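Local coordinates for arginine 3rd transport system periplasmic binding protein (Legionella pneumophila subsp. pneumophila str. Philadelphia 1, PDB 3KZG), which probably binds arginine in the periplasm and hands it to a membrane transport system, as a member of bacterial solute-binding protein family 3, at residues M196-P199 with D200-V203; I73-E76 with R77-H80; Y50-D53 with D54-A58. All blocks are in the same frame, centred on the assembly; numbering follows the deposited sequence.

All three contacts are local turns on the lobe that contains the 4-13, 44-50 and 66-67 sheet; each has backbone N-H groups bonded to carbonyls, and interaction 2 adds a threonine hydroxyl. Interactions 1 and 3 are both partly buried, whereas interaction 2 lies on the surface and is rich in charges. Interaction 3 has the largest hydrophobic share: it joins the end of strand 44-50 to helix 55-60 with aromatic rings and aliphatic tips. Interaction 1 links strand 196-197 to helix 202-217 through a tight turn with few side-chain contacts. The three meet one another: P199 rests on the backbone of H80, M196 packs on F56, and R77 reaches the F56 ring.

Interaction 1 of 3, residues M196-P199 with D200-V203; sequences MANP and DQFV
Q201 folds back on N198, and its backbone N donates to N198 O at 2.9 Å with an N-H...O angle of 154°. The donor stands above the carbonyl plane of N198, 40° out of it. P199 and D200 fill the two corners with backbone angles close to those of a type I beta turn, and the fixed phi of proline suits the first of them.

The Q201 side chain runs back beside N198 toward A197. Its chi1 of -55° sets CG beside the backbone N and opposite the carbonyl carbon, 3.6 Å from N198 O, and the chain continues extended from there. Q201 CB lies 3.4 Å from the same N198 O and packs against A197 CB at 4.1 Å, while the side chains of Q201 and N198 pass close to each other. On the outer corner, D200 OD1 comes within 3.8 Å of N198 CB; the carboxylate has its main partner elsewhere, in a salt bridge from OD2 to R62. Further along, the F202 ring presents its edge to the turn, with CD2 3.6 Å from P199 O and the oxygen lying near the ring plane.

Behind this shell, L59 of helix 55-60 packs on both N198 and Q201, and F81 adds to the cover over N198. The incoming strand is held by backbone bonds from M196 to V67 and from A197 to I82, the latter within the two-stranded antiparallel pair 82-83 with 196-197. The arrangement is thus a proline-containing type I beta turn joining a strand to a helix, with Q201 at the N-cap of helix 202-217.

Interaction 2 of 3, residues I73-E76 with R77-H80; sequences ITDE and RKKH
An ST motif organises residues 73-80: T74 uses both its hydroxyl and its carbonyl to hold the turn that follows it. T74 OG1 accepts the backbone N of R77 at 3.2 Å, with an N-H...O angle of 159°, and T74 O accepts the N of K78 at 3.1 Å, the donor lying in the carbonyl plane. The hydroxyl can do this because chi1 of 68° places OG1 between the backbone N and the carbonyl carbon, close to the N-H of R77. R77 runs alongside T74 and points the same way, so that its CG also lies 3.3 Å from OG1. The turn continues with a weak bond from K79 N to E76 O and a sounder one from H80 N to R77 O.

The T-x-x-R pattern within this loop is familiar from amino-acid-binding relatives such as the lysine/arginine/ornithine-binding protein, where its arginine meets the carboxylate of the ligand; R77 may play a similar part. Bent at chi2, its chain leads away from the turn, and the guanidinium lies against F56 in a cation-pi contact while NH2 donates to G118 O. E76, next to it, forms a salt bridge with R123.

The two lysines pack along the turn. K78 crosses D75 obliquely in a long salt bridge, NZ to OD1 at 3.8 Å, and has a second, weak ion pair with E191. Its aliphatic part is packed as well, CD resting 3.9 Å from I73 CG2 and CG lying 3.3 Å from T74 O. K79 stretches out beyond CG, a carbon that passes 3.3 Å from D75 O, and D75 itself packs on K206 of the second subunit.

Interaction 3 of 3, residues Y50-D53 with D54-A58; sequences YIFD and DLFPA
The backbone N of D54 donates to I51 O at 2.7 Å, tilted from the carbonyl plane, and closes the first of two overlapping turns. The second follows one residue on: L55 N reaches F52 O at 3.0 Å from well above its carbonyl plane. Together these bonds wind the chain from the end of strand 44-50 into helix 55-60.

Side chains fasten the turn on two sides. On one, A58 CB sits over one face of the Y50 ring in a CH-pi contact, 3.9 Å from the ring centroid and 19° off the normal. L55 CD2 meets the same ring at CD2, 3.7 Å away; the tyrosine hydroxyl makes a weak hydrogen bond with E63.

On the other side the F56 ring turns its edge toward the face of F52 in an offset edge-to-face pair, with centroids 5.8 Å apart and planes at 88°. F52 reaches that position with its CG anti to the backbone N (chi1 -172°), which also brings CD1 within 4.1 Å of L55 CD1. The F56 edge has polar company too: D53 O lies near the ring plane, 3.4 Å from CD2. M71 packs on F56, T119 on F52 and A69 on L55.

Since strands 44-50 and 66-67 both run parallel to 4-13, the contact forms the first bend of a beta-alpha-beta crossover, the strand-to-helix corner of the alpha/beta lobe of a periplasmic binding protein.

Interaction 1 of 3, residues M196-P199 with D200-V203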
loop_
_atom_site.group_PDB
_atom_site.type_symbol
_atom_site.label_atom_id
_atom_site.label_comp_id
_atom_site.label_asym_id
_atom_site.label_seq_id
_atom_site.Cartn_x
_atom_site.Cartn_y
_atom_site.Cartn_z
HETATM N N MSE A 196 -24.515 17.405 7.902
HETATM C CA MSE A 196 -25.574 18.301 7.451
HETATM C C MSE A 196 -25.500 19.702 8.049
HETATM O O MSE A 196 -25.049 19.892 9.177
HETATM C CB MSE A 196 -26.917 17.657 7.781
HETATM C CG MSE A 196 -28.122 18.219 7.064
HETATM SE SE MSE A 196 -29.650 17.112 7.484
HETATM C CE MSE A 196 -29.844 17.622 9.366
ATOM N N ALA A 197 -25.936 20.688 7.276
ATOM C CA ALA A 197 -25.908 22.063 7.743
ATOM C C ALA A 197 -26.975 22.882 7.041
ATOM O O ALA A 197 -27.629 22.400 6.112
ATOM C CB ALA A 197 -24.529 22.664 7.497
ATOM N N ASN A 198 -27.172 24.114 7.504
ATOM C CA ASN A 198 -28.153 25.000 6.892
ATOM C C ASN A 198 -27.534 25.539 5.598
ATOM O O ASN A 198 -26.317 25.689 5.503
ATOM C CB ASN A 198 -28.509 26.143 7.853
ATOM C CG ASN A 198 -29.307 25.662 9.060
ATOM O OD1 ASN A 198 -28.892 25.835 10.208
ATOM N ND2 ASN A 198 -30.456 25.050 8.799
ATOM N N PRO A 199 -28.362 25.828 4.583
ATOM C CA PRO A 199 -27.880 26.341 3.295
ATOM C C PRO A 199 -26.874 27.492 3.334
ATOM O O PRO A 199 -25.982 27.567 2.480
ATOM C CB PRO A 199 -29.172 26.727 2.579
ATOM C CG PRO A 199 -30.135 25.702 3.080
ATOM C CD PRO A 199 -29.828 25.686 4.568
ATOM N N ASP A 200 -27.004 28.385 4.308
ATOM C CA ASP A 200 -26.094 29.521 4.387
ATOM C C ASP A 200 -24.742 29.212 5.014
ATOM O O ASP A 200 -23.939 30.116 5.237
ATOM C CB ASP A 200 -26.745 30.685 5.143
ATOM C CG ASP A 200 -27.172 30.309 6.548
ATOM O OD1 ASP A 200 -26.580 29.381 7.135
ATOM O OD2 ASP A 200 -28.095 30.963 7.075
ATOM N N GLN A 201 -24.478 27.940 5.288
ATOM C CA GLN A 201 -23.210 27.565 5.900
ATOM C C GLN A 201 -22.276 26.908 4.883
ATOM O O GLN A 201 -21.403 26.122 5.248
ATOM C CB GLN A 201 -23.454 26.615 7.075
ATOM C CG GLN A 201 -24.420 27.157 8.135
ATOM C CD GLN A 201 -24.487 26.271 9.364
ATOM O OE1 GLN A 201 -23.546 26.222 10.161
ATOM N NE2 GLN A 201 -25.592 25.549 9.512
ATOM N N PHE A 202 -22.458 27.249 3.611
ATOM C CA PHE A 202 -21.641 26.687 2.546
ATOM C C PHE A 202 -20.142 26.927 2.715
ATOM O O PHE A 202 -19.330 26.117 2.264
ATOM C CB PHE A 202 -22.122 27.203 1.180
ATOM C CG PHE A 202 -22.095 28.701 1.042
ATOM C CD1 PHE A 202 -20.904 29.368 0.756
ATOM C CD2 PHE A 202 -23.261 29.446 1.185
ATOM C CE1 PHE A 202 -20.880 30.754 0.609
ATOM C CE2 PHE A 202 -23.247 30.833 1.041
ATOM C CZ PHE A 202 -22.055 31.487 0.753
ATOM N N VAL A 203 -19.756 28.016 3.374
ATOM C CA VAL A 203 -18.335 28.264 3.561
ATOM C C VAL A 203 -17.753 27.209 4.499
ATOM O O VAL A 203 -16.683 26.654 4.235
ATOM C CB VAL A 203 -18.060 29.667 4.143
ATOM C CG1 VAL A 203 -16.586 29.795 4.509
ATOM C CG2 VAL A 203 -18.439 30.740 3.121
#

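Interaction 2 of 3, residues I73-E76 with R77-H80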
loop_
_atom_site.group_PDB
_atom_site.type_symbol
_atom_site.label_atom_id
_atom_site.label_comp_id
_atom_site.label_asym_id
_atom_site.label_seq_id
_atom_site.Cartn_x
_atom_site.Cartn_y
_atom_site.Cartn_z
ATOM N N ILE A 73 -27.852 11.414 2.734
ATOM C CA ILE A 73 -28.122 12.456 1.756
ATOM C C ILE A 73 -29.269 12.000 0.868
ATOM O O ILE A 73 -29.160 10.983 0.177
ATOM C CB ILE A 73 -26.910 12.710 0.831
ATOM C CG1 ILE A 73 -25.700 13.148 1.644
ATOM C CG2 ILE A 73 -27.261 13.777 -0.207
ATOM C CD1 ILE A 73 -24.492 13.426 0.785
ATOM N N THR A 74 -30.365 12.750 0.888
ATOM C CA THR A 74 -31.525 12.433 0.058
ATOM C C THR A 74 -32.020 13.727 -0.563
ATOM O O THR A 74 -31.782 14.807 -0.026
ATOM C CB THR A 74 -32.693 11.832 0.877
ATOM O OG1 THR A 74 -33.225 12.834 1.753
ATOM C CG2 THR A 74 -32.222 10.642 1.701
ATOM N N ASP A 75 -32.715 13.622 -1.686
ATOM C CA ASP A 75 -33.237 14.814 -2.341
ATOM C C ASP A 75 -34.217 15.570 -1.445
ATOM O O ASP A 75 -34.218 16.799 -1.419
ATOM C CB ASP A 75 -33.909 14.440 -3.664
ATOM C CG ASP A 75 -32.903 14.101 -4.746
ATOM O OD1 ASP A 75 -31.959 14.898 -4.943
ATOM O OD2 ASP A 75 -33.057 13.051 -5.402
ATOM N N GLU A 76 -35.040 14.838 -0.702
ATOM C CA GLU A 76 -36.010 15.466 0.185
ATOM C C GLU A 76 -35.343 16.368 1.218
ATOM O O GLU A 76 -35.820 17.468 1.491
ATOM C CB GLU A 76 -36.848 14.405 0.893
ATOM C CG GLU A 76 -37.781 13.648 -0.036
ATOM C CD GLU A 76 -38.674 12.663 0.699
ATOM O OE1 GLU A 76 -38.134 11.733 1.340
ATOM O OE2 GLU A 76 -39.912 12.821 0.634
ATOM N N ARG A 77 -34.239 15.904 1.789
ATOM C CA ARG A 77 -33.526 16.684 2.790
ATOM C C ARG A 77 -32.731 17.841 2.181
ATOM O O ARG A 77 -32.552 18.880 2.818
ATOM C CB ARG A 77 -32.592 15.775 3.594
ATOM C CG ARG A 77 -33.318 14.715 4.419
ATOM C CD ARG A 77 -34.288 15.360 5.400
ATOM N NE ARG A 77 -34.911 14.393 6.297
ATOM C CZ ARG A 77 -35.720 14.723 7.297
ATOM N NH1 ARG A 77 -36.008 15.997 7.524
ATOM N NH2 ARG A 77 -36.229 13.785 8.083
ATOM N N LYS A 78 -32.261 17.674 0.950
ATOM C CA LYS A 78 -31.487 18.729 0.311
ATOM C C LYS A 78 -32.322 19.963 -0.014
ATOM O O LYS A 78 -31.795 20.975 -0.473
ATOM C CB LYS A 78 -30.798 18.200 -0.951
ATOM C CG LYS A 78 -29.653 17.243 -0.644
ATOM C CD LYS A 78 -28.736 17.004 -1.839
ATOM C CE LYS A 78 -29.404 16.189 -2.931
ATOM N NZ LYS A 78 -28.417 15.810 -3.987
ATOM N N LYS A 79 -33.623 19.884 0.243
ATOM C CA LYS A 79 -34.520 21.008 -0.014
ATOM C C LYS A 79 -34.490 22.017 1.128
ATOM O O LYS A 79 -34.940 23.150 0.976
ATOM C CB LYS A 79 -35.949 20.501 -0.227
ATOM C CG LYS A 79 -36.074 19.542 -1.398
ATOM C CD LYS A 79 -37.506 19.087 -1.615
ATOM C CE LYS A 79 -37.589 18.147 -2.805
ATOM N NZ LYS A 79 -38.975 17.680 -3.056
ATOM N N HIS A 80 -33.946 21.609 2.270
ATOM C CA HIS A 80 -33.867 22.489 3.430
ATOM C C HIS A 80 -32.479 22.511 4.041
ATOM O O HIS A 80 -32.174 23.363 4.874
ATOM C CB HIS A 80 -34.883 22.047 4.484
ATOM C CG HIS A 80 -36.303 22.187 4.039
ATOM N ND1 HIS A 80 -36.956 23.401 4.010
ATOM C CD2 HIS A 80 -37.176 21.278 3.542
ATOM C CE1 HIS A 80 -38.168 23.233 3.512
ATOM N NE2 HIS A 80 -38.327 21.954 3.219
#

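Interaction 3 of 3, residues Y50-D53 with D54-A58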
loop_
_atom_site.group_PDB
_atom_site.type_symbol
_atom_site.label_atom_id
_atom_site.label_comp_id
_atom_site.label_asym_id
_atom_site.label_seq_id
_atom_site.Cartn_x
_atom_site.Cartn_y
_atom_site.Cartn_z
ATOM N N TYR A 50 -29.556 14.781 20.670
ATOM C CA TYR A 50 -30.995 14.970 20.567
ATOM C C TYR A 50 -31.560 13.647 20.114
ATOM O O TYR A 50 -30.817 12.776 19.673
ATOM C CB TYR A 50 -31.337 15.995 19.484
ATOM C CG TYR A 50 -30.830 17.389 19.727
ATOM C CD1 TYR A 50 -31.671 18.376 20.234
ATOM C CD2 TYR A 50 -29.511 17.731 19.431
ATOM C CE1 TYR A 50 -31.217 19.670 20.438
ATOM C CE2 TYR A 50 -29.046 19.024 19.634
ATOM C CZ TYR A 50 -29.905 19.987 20.137
ATOM O OH TYR A 50 -29.454 21.266 20.343
ATOM N N ILE A 51 -32.870 13.488 20.228
ATOM C CA ILE A 51 -33.501 12.284 19.732
ATOM C C ILE A 51 -33.409 12.523 18.224
ATOM O O ILE A 51 -33.712 13.620 17.753
ATOM C CB ILE A 51 -34.972 12.205 20.170
ATOM C CG1 ILE A 51 -35.049 11.987 21.681
ATOM C CG2 ILE A 51 -35.681 11.080 19.434
ATOM C CD1 ILE A 51 -36.461 11.875 22.204
ATOM N N PHE A 52 -32.977 11.511 17.477
ATOM C CA PHE A 52 -32.802 11.626 16.028
ATOM C C PHE A 52 -33.722 12.614 15.295
ATOM O O PHE A 52 -33.246 13.552 14.648
ATOM C CB PHE A 52 -32.929 10.248 15.365
ATOM C CG PHE A 52 -32.574 10.250 13.900
ATOM C CD1 PHE A 52 -31.244 10.344 13.493
ATOM C CD2 PHE A 52 -33.568 10.207 12.928
ATOM C CE1 PHE A 52 -30.908 10.402 12.139
ATOM C CE2 PHE A 52 -33.249 10.266 11.570
ATOM C CZ PHE A 52 -31.913 10.365 11.174
ATOM N N ASP A 53 -35.032 12.403 15.390
ATOM C CA ASP A 53 -35.991 13.266 14.702
ATOM C C ASP A 53 -35.926 14.752 15.079
ATOM O O ASP A 53 -36.323 15.606 14.288
ATOM C CB ASP A 53 -37.413 12.754 14.931
ATOM C CG ASP A 53 -38.380 13.256 13.880
ATOM O OD1 ASP A 53 -39.603 13.232 14.129
ATOM O OD2 ASP A 53 -37.908 13.666 12.796
ATOM N N ASP A 54 -35.435 15.065 16.275
ATOM C CA ASP A 54 -35.349 16.459 16.694
ATOM C C ASP A 54 -34.136 17.186 16.117
ATOM O O ASP A 54 -34.044 18.413 16.207
ATOM C CB ASP A 54 -35.315 16.575 18.224
ATOM C CG ASP A 54 -36.650 16.235 18.876
ATOM O OD1 ASP A 54 -37.704 16.388 18.220
ATOM O OD2 ASP A 54 -36.643 15.829 20.056
ATOM N N LEU A 55 -33.212 16.436 15.523
ATOM C CA LEU A 55 -32.001 17.019 14.954
ATOM C C LEU A 55 -32.287 18.043 13.863
ATOM O O LEU A 55 -31.613 19.070 13.771
ATOM C CB LEU A 55 -31.091 15.916 14.397
ATOM C CG LEU A 55 -30.336 15.065 15.423
ATOM C CD1 LEU A 55 -29.618 13.923 14.717
ATOM C CD2 LEU A 55 -29.343 15.947 16.189
ATOM N N PHE A 56 -33.288 17.754 13.039
ATOM C CA PHE A 56 -33.665 18.635 11.946
ATOM C C PHE A 56 -34.081 20.032 12.430
ATOM O O PHE A 56 -33.545 21.040 11.964
ATOM C CB PHE A 56 -34.773 17.973 11.129
ATOM C CG PHE A 56 -34.397 16.607 10.609
ATOM C CD1 PHE A 56 -33.475 16.472 9.578
ATOM C CD2 PHE A 56 -34.925 15.453 11.189
ATOM C CE1 PHE A 56 -33.077 15.213 9.132
ATOM C CE2 PHE A 56 -34.533 14.188 10.749
ATOM C CZ PHE A 56 -33.607 14.070 9.720
ATOM N N PRO A 57 -35.037 20.112 13.373
ATOM C CA PRO A 57 -35.427 21.446 13.838
ATOM C C PRO A 57 -34.300 22.127 14.617
ATOM O O PRO A 57 -34.126 23.342 14.530
ATOM C CB PRO A 57 -36.661 21.163 14.691
ATOM C CG PRO A 57 -36.381 19.792 15.233
ATOM C CD PRO A 57 -35.865 19.073 14.009
ATOM N N ALA A 58 -33.530 21.336 15.360
ATOM C CA ALA A 58 -32.414 21.857 16.144
ATOM C C ALA A 58 -31.401 22.574 15.250
ATOM O O ALA A 58 -30.858 23.617 15.619
ATOM C CB ALA A 58 -31.728 20.722 16.898
#